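Local coordinates for DUF3992 domain-containing protein (Bacillus cereus, PDB 7A02) that builds disulfide-linked pilus appendages on the endospore surface, apparently as the jelly-roll subunit that repeats along the fibre, at residues A[46-51]-A[86-91]; A[62-67]-A[93-98]; A[53-58]-A[103-108]; A[39-44]-A[112-117]. All blocks are in the same frame, centred on the assembly; numbering follows the deposited sequence.

Contact 1 of 4, residues A[46-51]-A[86-91]; sequences YASGYL and SFTVRR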
loop_
_atom_site.group_PDB
_atom_site.type_symbol
_atom_site.label_atom_id
_atom_site.label_comp_id
_atom_site.label_asym_id
_atom_site.label_seq_id
_atom_site.Cartn_x
_atom_site.Cartn_y
_atom_site.Cartn_z
ATOM N N TYR A 46 -7.772 -37.598 9.022
ATOM C CA TYR A 46 -6.898 -38.186 8.020
ATOM C C TYR A 46 -5.986 -39.160 8.739
ATOM O O TYR A 46 -5.317 -38.780 9.702
ATOM C CB TYR A 46 -6.081 -37.115 7.301
ATOM C CG TYR A 46 -6.881 -36.273 6.346
ATOM C CD1 TYR A 46 -7.726 -35.286 6.811
ATOM C CD2 TYR A 46 -6.778 -36.454 4.980
ATOM C CE1 TYR A 46 -8.454 -34.516 5.948
ATOM C CE2 TYR A 46 -7.502 -35.685 4.111
ATOM C CZ TYR A 46 -8.338 -34.717 4.601
ATOM O OH TYR A 46 -9.069 -33.945 3.737
ATOM N N ALA A 47 -5.960 -40.406 8.288
ATOM C CA ALA A 47 -5.216 -41.436 8.989
ATOM C C ALA A 47 -4.346 -42.212 8.019
ATOM O O ALA A 47 -4.803 -42.609 6.950
ATOM C CB ALA A 47 -6.157 -42.385 9.716
ATOM N N SER A 48 -3.097 -42.438 8.410
ATOM C CA SER A 48 -2.160 -43.252 7.653
ATOM C C SER A 48 -1.625 -44.353 8.551
ATOM O O SER A 48 -1.511 -44.175 9.764
ATOM C CB SER A 48 -0.994 -42.425 7.120
ATOM O OG SER A 48 -1.441 -41.435 6.218
ATOM N N GLY A 49 -1.300 -45.491 7.957
ATOM C CA GLY A 49 -0.755 -46.576 8.750
ATOM C C GLY A 49 -0.590 -47.852 7.965
ATOM O O GLY A 49 -0.614 -47.849 6.736
ATOM N N TYR A 50 -0.407 -48.950 8.699
ATOM C CA TYR A 50 -0.242 -50.263 8.095
ATOM C C TYR A 50 -0.935 -51.310 8.950
ATOM O O TYR A 50 -1.220 -51.093 10.128
ATOM C CB TYR A 50 1.233 -50.645 7.922
ATOM C CG TYR A 50 2.002 -50.781 9.214
ATOM C CD1 TYR A 50 2.813 -49.765 9.664
ATOM C CD2 TYR A 50 1.927 -51.933 9.974
ATOM C CE1 TYR A 50 3.512 -49.884 10.831
ATOM C CE2 TYR A 50 2.621 -52.056 11.143
ATOM C CZ TYR A 50 3.412 -51.029 11.566
ATOM O OH TYR A 50 4.114 -51.144 12.735
ATOM N N LEU A 51 -1.196 -52.455 8.333
ATOM C CA LEU A 51 -1.673 -53.648 9.014
ATOM C C LEU A 51 -0.752 -54.796 8.647
ATOM O O LEU A 51 -0.463 -55.008 7.465
ATOM C CB LEU A 51 -3.106 -53.989 8.623
ATOM C CG LEU A 51 -3.687 -55.204 9.337
ATOM C CD1 LEU A 51 -4.350 -54.781 10.618
ATOM C CD2 LEU A 51 -4.663 -55.936 8.455
ATOM N N SER A 86 -0.351 -51.087 3.650
ATOM C CA SER A 86 -0.446 -49.743 4.199
ATOM C C SER A 86 -1.601 -48.982 3.560
ATOM O O SER A 86 -2.201 -49.426 2.581
ATOM C CB SER A 86 0.868 -48.992 4.000
ATOM O OG SER A 86 1.219 -48.969 2.635
ATOM N N PHE A 87 -1.915 -47.822 4.133
ATOM C CA PHE A 87 -3.078 -47.065 3.689
ATOM C C PHE A 87 -3.027 -45.636 4.208
ATOM O O PHE A 87 -2.306 -45.325 5.162
ATOM C CB PHE A 87 -4.373 -47.725 4.159
ATOM C CG PHE A 87 -4.424 -47.964 5.636
ATOM C CD1 PHE A 87 -4.737 -46.941 6.508
ATOM C CD2 PHE A 87 -4.156 -49.209 6.153
ATOM C CE1 PHE A 87 -4.776 -47.156 7.857
ATOM C CE2 PHE A 87 -4.199 -49.426 7.502
ATOM C CZ PHE A 87 -4.507 -48.399 8.355
ATOM N N THR A 88 -3.831 -44.777 3.574
ATOM C CA THR A 88 -4.235 -43.482 4.116
ATOM C C THR A 88 -5.666 -43.202 3.680
ATOM O O THR A 88 -6.018 -43.412 2.519
ATOM C CB THR A 88 -3.307 -42.347 3.669
ATOM O OG1 THR A 88 -3.820 -41.100 4.144
ATOM C CG2 THR A 88 -3.224 -42.279 2.185
ATOM N N VAL A 89 -6.494 -42.747 4.617
ATOM C CA VAL A 89 -7.937 -42.655 4.431
ATOM C C VAL A 89 -8.457 -41.422 5.160
ATOM O O VAL A 89 -7.896 -40.996 6.173
ATOM C CB VAL A 89 -8.643 -43.938 4.935
ATOM C CG1 VAL A 89 -10.140 -43.824 4.852
ATOM C CG2 VAL A 89 -8.203 -45.135 4.136
ATOM N N ARG A 90 -9.534 -40.835 4.634
ATOM C CA ARG A 90 -10.224 -39.739 5.295
ATOM C C ARG A 90 -11.713 -40.046 5.374
ATOM O O ARG A 90 -12.226 -40.895 4.645
ATOM C CB ARG A 90 -10.059 -38.417 4.564
ATOM C CG ARG A 90 -10.664 -38.432 3.200
ATOM C CD ARG A 90 -10.682 -37.054 2.621
ATOM N NE ARG A 90 -11.381 -37.038 1.346
ATOM C CZ ARG A 90 -10.914 -36.502 0.230
ATOM N NH1 ARG A 90 -9.745 -35.888 0.216
ATOM N NH2 ARG A 90 -11.642 -36.556 -0.871
ATOM N N ARG A 91 -12.402 -39.316 6.247
ATOM C CA ARG A 91 -13.831 -39.500 6.506
ATOM C C ARG A 91 -14.215 -40.969 6.655
ATOM O O ARG A 91 -14.870 -41.561 5.801
ATOM C CB ARG A 91 -14.715 -38.829 5.454
ATOM C CG ARG A 91 -15.072 -37.381 5.753
ATOM C CD ARG A 91 -15.175 -36.475 4.540
ATOM N NE ARG A 91 -13.937 -36.135 3.860
ATOM C CZ ARG A 91 -13.834 -35.074 3.064
ATOM N NH1 ARG A 91 -12.694 -34.775 2.464
ATOM N NH2 ARG A 91 -14.897 -34.307 2.862
#
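Segments 46-51 and 86-91 run antiparallel at 158°, with strand axes 4.6 Å apart, and pair from Y46 opposite R90 to Y50 opposite S86. A47 with V89 and G49 with F87 are the hydrogen-bonded pairs; V89 N reaches A47 O at 2.9 Å and G49 N reaches F87 O at 3.0 Å. At the non-hydrogen-bonded pair S48–T88 the CA atoms close to 4.1 Å, and the two hydroxyls meet with OG and OG1 3.2 Å apart, a weak contact; S48 OG hydrogen-bonds D21 of a second subunit. R90 CB lies over one face of the Y46 ring, offset toward the rim and 3.9 Å from its centroid, a CH-pi contact. The two side chains point the same way, R90 CD near Y46 OH. On the other face of the sheet, F87 CG sits between the backbone N and the carbonyl carbon (chi1 54°), and the ring lies against the G49 backbone, with G49 O over its centre. F87, A47 and V89 thus turn apolar groups inward, whereas the face of Y46, S48, T88 and R90 meets neighbouring subunits, Y46 ring to ring and T88 by packing, and one of them extends the sheet beside S86–T88.

Contact 2 of 4, residues A[62-67]-A[93-98]; sequences IVFYSG and DTVTIL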
loop_
_atom_site.group_PDB
_atom_site.type_symbol
_atom_site.label_atom_id
_atom_site.label_comp_id
_atom_site.label_asym_id
_atom_site.label_seq_id
_atom_site.Cartn_x
_atom_site.Cartn_y
_atom_site.Cartn_z
ATOM N N ILE A 62 -9.696 -56.104 6.190
ATOM C CA ILE A 62 -9.880 -54.870 6.945
ATOM C C ILE A 62 -10.814 -53.964 6.159
ATOM O O ILE A 62 -10.667 -53.815 4.939
ATOM C CB ILE A 62 -8.535 -54.181 7.238
ATOM C CG1 ILE A 62 -8.724 -53.038 8.228
ATOM C CG2 ILE A 62 -7.850 -53.716 5.973
ATOM C CD1 ILE A 62 -7.442 -52.525 8.803
ATOM N N VAL A 63 -11.804 -53.395 6.846
ATOM C CA VAL A 63 -12.814 -52.557 6.213
ATOM C C VAL A 63 -12.968 -51.269 7.008
ATOM O O VAL A 63 -13.114 -51.307 8.234
ATOM C CB VAL A 63 -14.169 -53.277 6.102
ATOM C CG1 VAL A 63 -15.153 -52.412 5.366
ATOM C CG2 VAL A 63 -14.009 -54.594 5.386
ATOM N N PHE A 64 -12.948 -50.137 6.307
ATOM C CA PHE A 64 -13.215 -48.829 6.893
ATOM C C PHE A 64 -14.654 -48.439 6.592
ATOM O O PHE A 64 -15.090 -48.513 5.442
ATOM C CB PHE A 64 -12.273 -47.766 6.330
ATOM C CG PHE A 64 -10.820 -48.029 6.588
ATOM C CD1 PHE A 64 -10.119 -48.930 5.820
ATOM C CD2 PHE A 64 -10.151 -47.351 7.582
ATOM C CE1 PHE A 64 -8.790 -49.161 6.052
ATOM C CE2 PHE A 64 -8.822 -47.582 7.812
ATOM C CZ PHE A 64 -8.144 -48.487 7.047
ATOM N N TYR A 65 -15.384 -48.013 7.617
ATOM C CA TYR A 65 -16.799 -47.699 7.499
ATOM C C TYR A 65 -17.049 -46.244 7.848
ATOM O O TYR A 65 -16.553 -45.742 8.862
ATOM C CB TYR A 65 -17.642 -48.574 8.416
ATOM C CG TYR A 65 -17.783 -49.995 7.953
ATOM C CD1 TYR A 65 -18.458 -50.296 6.788
ATOM C CD2 TYR A 65 -17.240 -51.033 8.680
ATOM C CE1 TYR A 65 -18.589 -51.589 6.362
ATOM C CE2 TYR A 65 -17.365 -52.327 8.262
ATOM C CZ TYR A 65 -18.041 -52.602 7.104
ATOM O OH TYR A 65 -18.168 -53.902 6.683
ATOM N N SER A 66 -17.839 -45.581 7.011
ATOM C CA SER A 66 -18.302 -44.222 7.254
ATOM C C SER A 66 -19.799 -44.280 7.507
ATOM O O SER A 66 -20.575 -44.561 6.591
ATOM C CB SER A 66 -17.987 -43.312 6.074
ATOM O OG SER A 66 -18.829 -42.178 6.085
ATOM N N GLY A 67 -20.202 -44.022 8.743
ATOM C CA GLY A 67 -21.604 -44.087 9.089
ATOM C C GLY A 67 -21.976 -45.393 9.753
ATOM O O GLY A 67 -23.005 -45.991 9.431
ATOM N N ASP A 93 -15.534 -43.749 10.022
ATOM C CA ASP A 93 -16.111 -43.748 11.355
ATOM C C ASP A 93 -15.646 -44.929 12.194
ATOM O O ASP A 93 -15.344 -44.763 13.376
ATOM C CB ASP A 93 -17.639 -43.742 11.239
ATOM C CG ASP A 93 -18.329 -43.523 12.565
ATOM O OD1 ASP A 93 -17.639 -43.402 13.596
ATOM O OD2 ASP A 93 -19.576 -43.466 12.575
ATOM N N THR A 94 -15.575 -46.126 11.617
ATOM C CA THR A 94 -15.097 -47.296 12.339
ATOM C C THR A 94 -14.192 -48.107 11.431
ATOM O O THR A 94 -14.162 -47.912 10.216
ATOM C CB THR A 94 -16.243 -48.183 12.833
ATOM O OG1 THR A 94 -17.040 -48.592 11.719
ATOM C CG2 THR A 94 -17.116 -47.446 13.822
ATOM N N VAL A 95 -13.438 -49.021 12.030
ATOM C CA VAL A 95 -12.634 -49.986 11.294
ATOM C C VAL A 95 -12.913 -51.366 11.864
ATOM O O VAL A 95 -12.978 -51.536 13.085
ATOM C CB VAL A 95 -11.128 -49.668 11.367
ATOM C CG1 VAL A 95 -10.371 -50.530 10.398
ATOM C CG2 VAL A 95 -10.876 -48.215 11.071
ATOM N N THR A 96 -13.096 -52.350 10.988
ATOM C CA THR A 96 -13.341 -53.714 11.430
ATOM C C THR A 96 -12.392 -54.672 10.735
ATOM O O THR A 96 -11.988 -54.457 9.588
ATOM C CB THR A 96 -14.776 -54.175 11.164
ATOM O OG1 THR A 96 -14.960 -54.377 9.759
ATOM C CG2 THR A 96 -15.770 -53.153 11.654
ATOM N N ILE A 97 -12.050 -55.742 11.445
ATOM C CA ILE A 97 -11.222 -56.812 10.909
ATOM C C ILE A 97 -11.995 -58.121 10.950
ATOM O O ILE A 97 -12.778 -58.385 11.868
ATOM C CB ILE A 97 -9.875 -56.948 11.653
ATOM C CG1 ILE A 97 -10.101 -57.291 13.120
ATOM C CG2 ILE A 97 -9.054 -55.695 11.514
ATOM C CD1 ILE A 97 -8.847 -57.658 13.844
ATOM N N LEU A 98 -11.783 -58.930 9.916
ATOM C CA LEU A 98 -12.443 -60.220 9.760
ATOM C C LEU A 98 -11.395 -61.259 9.408
ATOM O O LEU A 98 -10.587 -61.041 8.503
ATOM C CB LEU A 98 -13.509 -60.159 8.668
ATOM C CG LEU A 98 -14.313 -61.433 8.448
ATOM C CD1 LEU A 98 -15.095 -61.775 9.683
ATOM C CD2 LEU A 98 -15.234 -61.269 7.263
#
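This is antiparallel strand pairing in the second sheet of the fold, where 60-66 and 94-98 are the central strands, flanked by 72-79 and 34-38. V63 with T96 forms a hydrogen-bonded pair, V63 N to T96 O at 2.9 Å with an N-H...O angle of 161°, and Y65 N reaches T94 O in an equally short bond. Toward the interior, V95 parts its two methyls: CG1 meets I62 CG1 at 3.7 Å, and CG2 meets F64 CD2 at the same distance. With V95 CG1 anti to the backbone N (chi1 -170°), that methyl also lies above one face of the F64 ring, toward its rim. The F64 ring meets F87 of the facing sheet edge-to-face. On the outer surface the Y65 ring turns its edge to the threonines: T96 OG1 lies 3.5 Å from Y65 CE2, near the ring plane, and T94 OG1 approaches Y65 CB at 3.4 Å. At the end of the pairing Y65 O accepts T94 N at 2.9 Å; D93 N also points at it, at a modelled distance too short to trust. The two residues opposite Y65 form a classic beta bulge in the CHEF sheet of a jelly roll.

Contact 3 of 4, residues A[53-58]-A[103-108]; sequences VDTGTG and AETGEF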
loop_
_atom_site.group_PDB
_atom_site.type_symbol
_atom_site.label_atom_id
_atom_site.label_comp_id
_atom_site.label_asym_id
_atom_site.label_seq_id
_atom_site.Cartn_x
_atom_site.Cartn_y
_atom_site.Cartn_z
ATOM N N VAL A 53 -0.169 -58.951 9.252
ATOM C CA VAL A 53 -0.733 -60.221 9.685
ATOM C C VAL A 53 0.430 -61.127 10.045
ATOM O O VAL A 53 1.198 -61.548 9.175
ATOM C CB VAL A 53 -1.620 -60.847 8.606
ATOM C CG1 VAL A 53 -2.045 -62.227 9.027
ATOM C CG2 VAL A 53 -2.830 -59.985 8.373
ATOM N N ASP A 54 0.561 -61.432 11.331
ATOM C CA ASP A 54 1.743 -62.122 11.831
ATOM C C ASP A 54 1.585 -63.635 11.759
ATOM O O ASP A 54 2.365 -64.313 11.084
ATOM C CB ASP A 54 2.034 -61.680 13.266
ATOM C CG ASP A 54 3.430 -62.043 13.710
ATOM O OD1 ASP A 54 4.396 -61.497 13.140
ATOM O OD2 ASP A 54 3.563 -62.872 14.633
ATOM N N THR A 55 0.587 -64.181 12.445
ATOM C CA THR A 55 0.414 -65.625 12.470
ATOM C C THR A 55 -1.036 -65.987 12.203
ATOM O O THR A 55 -1.949 -65.189 12.416
ATOM C CB THR A 55 0.841 -66.243 13.806
ATOM O OG1 THR A 55 0.005 -65.748 14.853
ATOM C CG2 THR A 55 2.290 -65.908 14.118
ATOM N N GLY A 56 -1.230 -67.215 11.744
ATOM C CA GLY A 56 -2.521 -67.769 11.419
ATOM C C GLY A 56 -2.526 -68.285 10.006
ATOM O O GLY A 56 -1.481 -68.442 9.368
ATOM N N THR A 57 -3.721 -68.555 9.499
ATOM C CA THR A 57 -3.900 -68.984 8.124
ATOM C C THR A 57 -5.056 -68.216 7.510
ATOM O O THR A 57 -5.924 -67.694 8.210
ATOM C CB THR A 57 -4.172 -70.483 8.027
ATOM O OG1 THR A 57 -4.402 -70.833 6.658
ATOM C CG2 THR A 57 -5.397 -70.846 8.842
ATOM N N GLY A 58 -5.056 -68.140 6.187
ATOM C CA GLY A 58 -6.130 -67.490 5.480
ATOM C C GLY A 58 -6.038 -65.986 5.586
ATOM O O GLY A 58 -5.531 -65.437 6.566
ATOM N N ALA A 103 -7.970 -67.876 14.522
ATOM C CA ALA A 103 -7.399 -66.905 15.450
ATOM C C ALA A 103 -6.042 -66.400 14.961
ATOM O O ALA A 103 -5.011 -66.578 15.609
ATOM C CB ALA A 103 -7.297 -67.494 16.859
ATOM N N GLU A 104 -6.060 -65.766 13.794
ATOM C CA GLU A 104 -4.878 -65.061 13.330
ATOM C C GLU A 104 -4.589 -63.896 14.261
ATOM O O GLU A 104 -5.484 -63.366 14.920
ATOM C CB GLU A 104 -5.081 -64.551 11.908
ATOM C CG GLU A 104 -5.463 -65.619 10.916
ATOM C CD GLU A 104 -6.957 -65.801 10.818
ATOM O OE1 GLU A 104 -7.638 -65.660 11.850
ATOM O OE2 GLU A 104 -7.454 -66.080 9.712
ATOM N N THR A 105 -3.325 -63.504 14.333
ATOM C CA THR A 105 -2.964 -62.366 15.158
ATOM C C THR A 105 -1.901 -61.536 14.461
ATOM O O THR A 105 -1.142 -62.036 13.623
ATOM C CB THR A 105 -2.474 -62.786 16.543
ATOM O OG1 THR A 105 -2.383 -61.629 17.380
ATOM C CG2 THR A 105 -1.113 -63.415 16.457
ATOM N N GLY A 106 -1.865 -60.263 14.827
ATOM C CA GLY A 106 -0.959 -59.332 14.190
ATOM C C GLY A 106 -0.964 -57.984 14.873
ATOM O O GLY A 106 -1.428 -57.848 16.003
ATOM N N GLU A 107 -0.454 -56.982 14.162
ATOM C CA GLU A 107 -0.285 -55.636 14.686
ATOM C C GLU A 107 -1.135 -54.641 13.906
ATOM O O GLU A 107 -1.689 -54.953 12.853
ATOM C CB GLU A 107 1.182 -55.210 14.629
ATOM C CG GLU A 107 2.048 -55.863 15.671
ATOM C CD GLU A 107 3.487 -55.412 15.586
ATOM O OE1 GLU A 107 4.295 -56.122 14.952
ATOM O OE2 GLU A 107 3.810 -54.347 16.149
ATOM N N PHE A 108 -1.230 -53.425 14.440
ATOM C CA PHE A 108 -1.987 -52.360 13.786
ATOM C C PHE A 108 -1.482 -51.020 14.289
ATOM O O PHE A 108 -1.605 -50.727 15.480
ATOM C CB PHE A 108 -3.471 -52.514 14.064
ATOM C CG PHE A 108 -4.319 -51.440 13.466
ATOM C CD1 PHE A 108 -4.588 -51.429 12.115
ATOM C CD2 PHE A 108 -4.871 -50.456 14.256
ATOM C CE1 PHE A 108 -5.372 -50.450 11.566
ATOM C CE2 PHE A 108 -5.657 -49.478 13.707
ATOM C CZ PHE A 108 -5.907 -49.477 12.363
#
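V53–T55 and E104–F108 run antiparallel at 142° with their axes 4.5 Å apart, and the pairing contains a classic beta bulge, with D54 and T55 both facing T105. It lies at one end of the BIDG sheet of the jelly roll, where these two strands are the central neighbours. V53 sits opposite G106 in a non-hydrogen-bonded pair, and the register then slips by one residue to T55 opposite T105. T105 N closes this pair on T55 O at 2.9 Å.

The T55 and T105 side chains lie alongside each other on the outer face and point the same way, T55 OG1 turned to T105 CG2. T105 OG1 itself is bound by the carbonyl of W27 on strand 19-29, the next strand of the sheet. E104 reaches back to the loop that follows strand 46-55: CG stands anti to the carbonyl carbon (chi1 -55°), and the bend at chi2 turns CD toward T57. Its CG packs against G56 CA at 3.7 Å, and OE2 takes a hydrogen bond from T100 N, so the acid spans two loops. On the inner face V53 lies against V60 of the facing sheet.

The bulge converges on a single acceptor, T105 O, which takes D54 N at 2.9 Å, in the carbonyl plane on a lone pair, and T55 N at 3.0 Å with an N-H...O angle of 165°.

Contact 4 of 4, residues A[39-44]-A[112-117]; sequences DNISQD and IRYTLS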
loop_
_atom_site.group_PDB
_atom_site.type_symbol
_atom_site.label_atom_id
_atom_site.label_comp_id
_atom_site.label_asym_id
_atom_site.label_seq_id
_atom_site.Cartn_x
_atom_site.Cartn_y
_atom_site.Cartn_z
ATOM N N ASP A 39 -14.239 -43.691 16.315
ATOM C CA ASP A 39 -14.129 -42.289 16.685
ATOM C C ASP A 39 -15.486 -41.622 16.530
ATOM O O ASP A 39 -16.477 -42.258 16.168
ATOM C CB ASP A 39 -13.082 -41.571 15.836
ATOM C CG ASP A 39 -13.433 -41.557 14.372
ATOM O OD1 ASP A 39 -12.808 -40.796 13.616
ATOM O OD2 ASP A 39 -14.328 -42.316 13.968
ATOM N N ASN A 40 -15.522 -40.323 16.808
ATOM C CA ASN A 40 -16.694 -39.520 16.525
ATOM C C ASN A 40 -16.354 -38.228 15.802
ATOM O O ASN A 40 -17.257 -37.424 15.555
ATOM C CB ASN A 40 -17.460 -39.203 17.816
ATOM C CG ASN A 40 -16.657 -38.379 18.777
ATOM O OD1 ASN A 40 -15.478 -38.136 18.560
ATOM N ND2 ASN A 40 -17.287 -37.945 19.854
ATOM N N ILE A 41 -15.090 -38.003 15.457
ATOM C CA ILE A 41 -14.720 -36.859 14.637
ATOM C C ILE A 41 -14.650 -37.311 13.187
ATOM O O ILE A 41 -13.574 -37.348 12.587
ATOM C CB ILE A 41 -13.379 -36.266 15.094
ATOM C CG1 ILE A 41 -12.345 -37.363 15.299
ATOM C CG2 ILE A 41 -13.537 -35.606 16.428
ATOM C CD1 ILE A 41 -10.970 -36.834 15.570
ATOM N N SER A 42 -15.794 -37.615 12.593
ATOM C CA SER A 42 -15.781 -38.245 11.281
ATOM C C SER A 42 -15.541 -37.266 10.147
ATOM O O SER A 42 -15.054 -37.670 9.088
ATOM C CB SER A 42 -17.096 -38.981 11.039
ATOM O OG SER A 42 -17.112 -39.560 9.749
ATOM N N GLN A 43 -15.872 -35.992 10.338
ATOM C CA GLN A 43 -15.848 -35.048 9.229
ATOM C C GLN A 43 -14.439 -34.602 8.866
ATOM O O GLN A 43 -14.149 -34.392 7.685
ATOM C CB GLN A 43 -16.719 -33.840 9.555
ATOM C CG GLN A 43 -16.431 -33.228 10.900
ATOM C CD GLN A 43 -17.309 -33.803 11.988
ATOM O OE1 GLN A 43 -17.992 -34.805 11.786
ATOM N NE2 GLN A 43 -17.296 -33.169 13.149
ATOM N N ASP A 44 -13.554 -34.442 9.844
ATOM C CA ASP A 44 -12.189 -33.995 9.579
ATOM C C ASP A 44 -11.221 -34.955 10.256
ATOM O O ASP A 44 -10.831 -34.751 11.407
ATOM C CB ASP A 44 -11.972 -32.567 10.061
ATOM C CG ASP A 44 -12.349 -32.380 11.508
ATOM O OD1 ASP A 44 -13.221 -33.129 11.992
ATOM O OD2 ASP A 44 -11.765 -31.495 12.163
ATOM N N ILE A 112 -2.889 -40.193 13.177
ATOM C CA ILE A 112 -4.163 -39.520 12.962
ATOM C C ILE A 112 -3.936 -38.018 12.968
ATOM O O ILE A 112 -3.303 -37.490 13.883
ATOM C CB ILE A 112 -5.178 -39.908 14.048
ATOM C CG1 ILE A 112 -5.350 -41.419 14.087
ATOM C CG2 ILE A 112 -6.493 -39.228 13.811
ATOM C CD1 ILE A 112 -5.738 -41.942 15.435
ATOM N N ARG A 113 -4.461 -37.331 11.962
ATOM C CA ARG A 113 -4.381 -35.880 11.879
ATOM C C ARG A 113 -5.768 -35.279 12.022
ATOM O O ARG A 113 -6.716 -35.734 11.380
ATOM C CB ARG A 113 -3.786 -35.433 10.550
ATOM C CG ARG A 113 -2.317 -35.170 10.586
ATOM C CD ARG A 113 -1.802 -34.949 9.188
ATOM N NE ARG A 113 -0.348 -34.979 9.100
ATOM C CZ ARG A 113 0.469 -34.136 9.715
ATOM N NH1 ARG A 113 -0.010 -33.157 10.467
ATOM N NH2 ARG A 113 1.775 -34.262 9.561
ATOM N N TYR A 114 -5.890 -34.257 12.858
ATOM C CA TYR A 114 -7.135 -33.506 12.883
ATOM C C TYR A 114 -6.831 -32.042 13.148
ATOM O O TYR A 114 -5.948 -31.710 13.940
ATOM C CB TYR A 114 -8.134 -34.055 13.909
ATOM C CG TYR A 114 -7.584 -34.328 15.281
ATOM C CD1 TYR A 114 -6.821 -35.449 15.531
ATOM C CD2 TYR A 114 -7.855 -33.478 16.333
ATOM C CE1 TYR A 114 -6.326 -35.701 16.777
ATOM C CE2 TYR A 114 -7.368 -33.726 17.583
ATOM C CZ TYR A 114 -6.602 -34.838 17.800
ATOM O OH TYR A 114 -6.108 -35.093 19.053
ATOM N N THR A 115 -7.540 -31.180 12.435
ATOM C CA THR A 115 -7.310 -29.738 12.446
ATOM C C THR A 115 -8.235 -29.014 13.409
ATOM O O THR A 115 -8.869 -28.028 13.051
ATOM C CB THR A 115 -7.462 -29.184 11.035
ATOM O OG1 THR A 115 -7.351 -27.756 11.060
ATOM C CG2 THR A 115 -8.802 -29.596 10.431
ATOM N N LEU A 116 -8.316 -29.463 14.654
ATOM C CA LEU A 116 -9.181 -28.795 15.616
ATOM C C LEU A 116 -8.396 -28.191 16.768
ATOM O O LEU A 116 -8.442 -26.975 16.969
ATOM C CB LEU A 116 -10.233 -29.781 16.132
ATOM C CG LEU A 116 -11.369 -30.095 15.157
ATOM C CD1 LEU A 116 -11.861 -31.519 15.335
ATOM C CD2 LEU A 116 -12.510 -29.107 15.339
ATOM N N SER A 117 -7.651 -28.999 17.507
ATOM C CA SER A 117 -6.923 -28.519 18.663
ATOM C C SER A 117 -5.937 -29.568 19.128
ATOM O O SER A 117 -6.274 -30.401 19.965
ATOM C CB SER A 117 -7.874 -28.176 19.800
ATOM O OG SER A 117 -8.289 -29.355 20.462
#
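Apolar packing joins the loop 39-44 to the C-terminal end of the chain through I41 and Y114. I41 reaches across with its CD1 methyl, which comes over one face of the Y114 ring, 4.2 Å from CG, at the end of the ring nearest the backbone. Y114 CG stands between its own backbone N and carbonyl carbon (chi1 48°), while the ring leads away from the loop and its hydroxyl ends in a hydrogen bond with D21 on strand 19-29. The tyrosine is therefore touched by the loop at its base and tied to the sheet at its tip.

Mixed polar and apolar contacts make up the rest. D44 O lies 3.7 Å from Y114 CB. The D44 carboxylate turns toward the chain end, and its side chain crosses that of L116 at about a right angle. Its OD2 meets the CG and CD1 of L116, and T115 CG2 stands 3.9 Å from the same oxygen.

Hydrogen bonds between the two segments are absent. Backbone bonds of strand 112-114 run to its sheet neighbours: Y114 with V19, R113 with Y46. Ionic contact is made beyond the chain, where R113 NE forms a salt bridge with D21 of a second subunit.

Without a hydrogen bond or ion pair across it, this surface contact rests on van der Waals packing, with the D44 carboxylate set against aliphatic carbons. The loop leans on the end of the last strand and the tail after it, while the polar ends of Y114 and R113 are engaged elsewhere.

How the contacts relate
Contacts 1 and 3 lie in one sheet of the jelly roll, their centres about 19 Å apart, and share strand 46-55; contact 2 lies in the other sheet, about 12 Å from contact 1. The two sheets meet in the apolar interior: F87 CE1 touches F64 CZ at 3.7 Å, L51 CD1 faces I62 CD1, and F108 packs on both L51 and I62, so the three contacts share one core. Contact 4 closes the end opposite contact 3, about 29 Å between centres, yet is tied to contact 1 by a probable hydrogen bond from R113 N to Y46 O. Contacts 1 and 4 both touch the second subunit, and R90 of contact 1 meets D54 and T55 of a third.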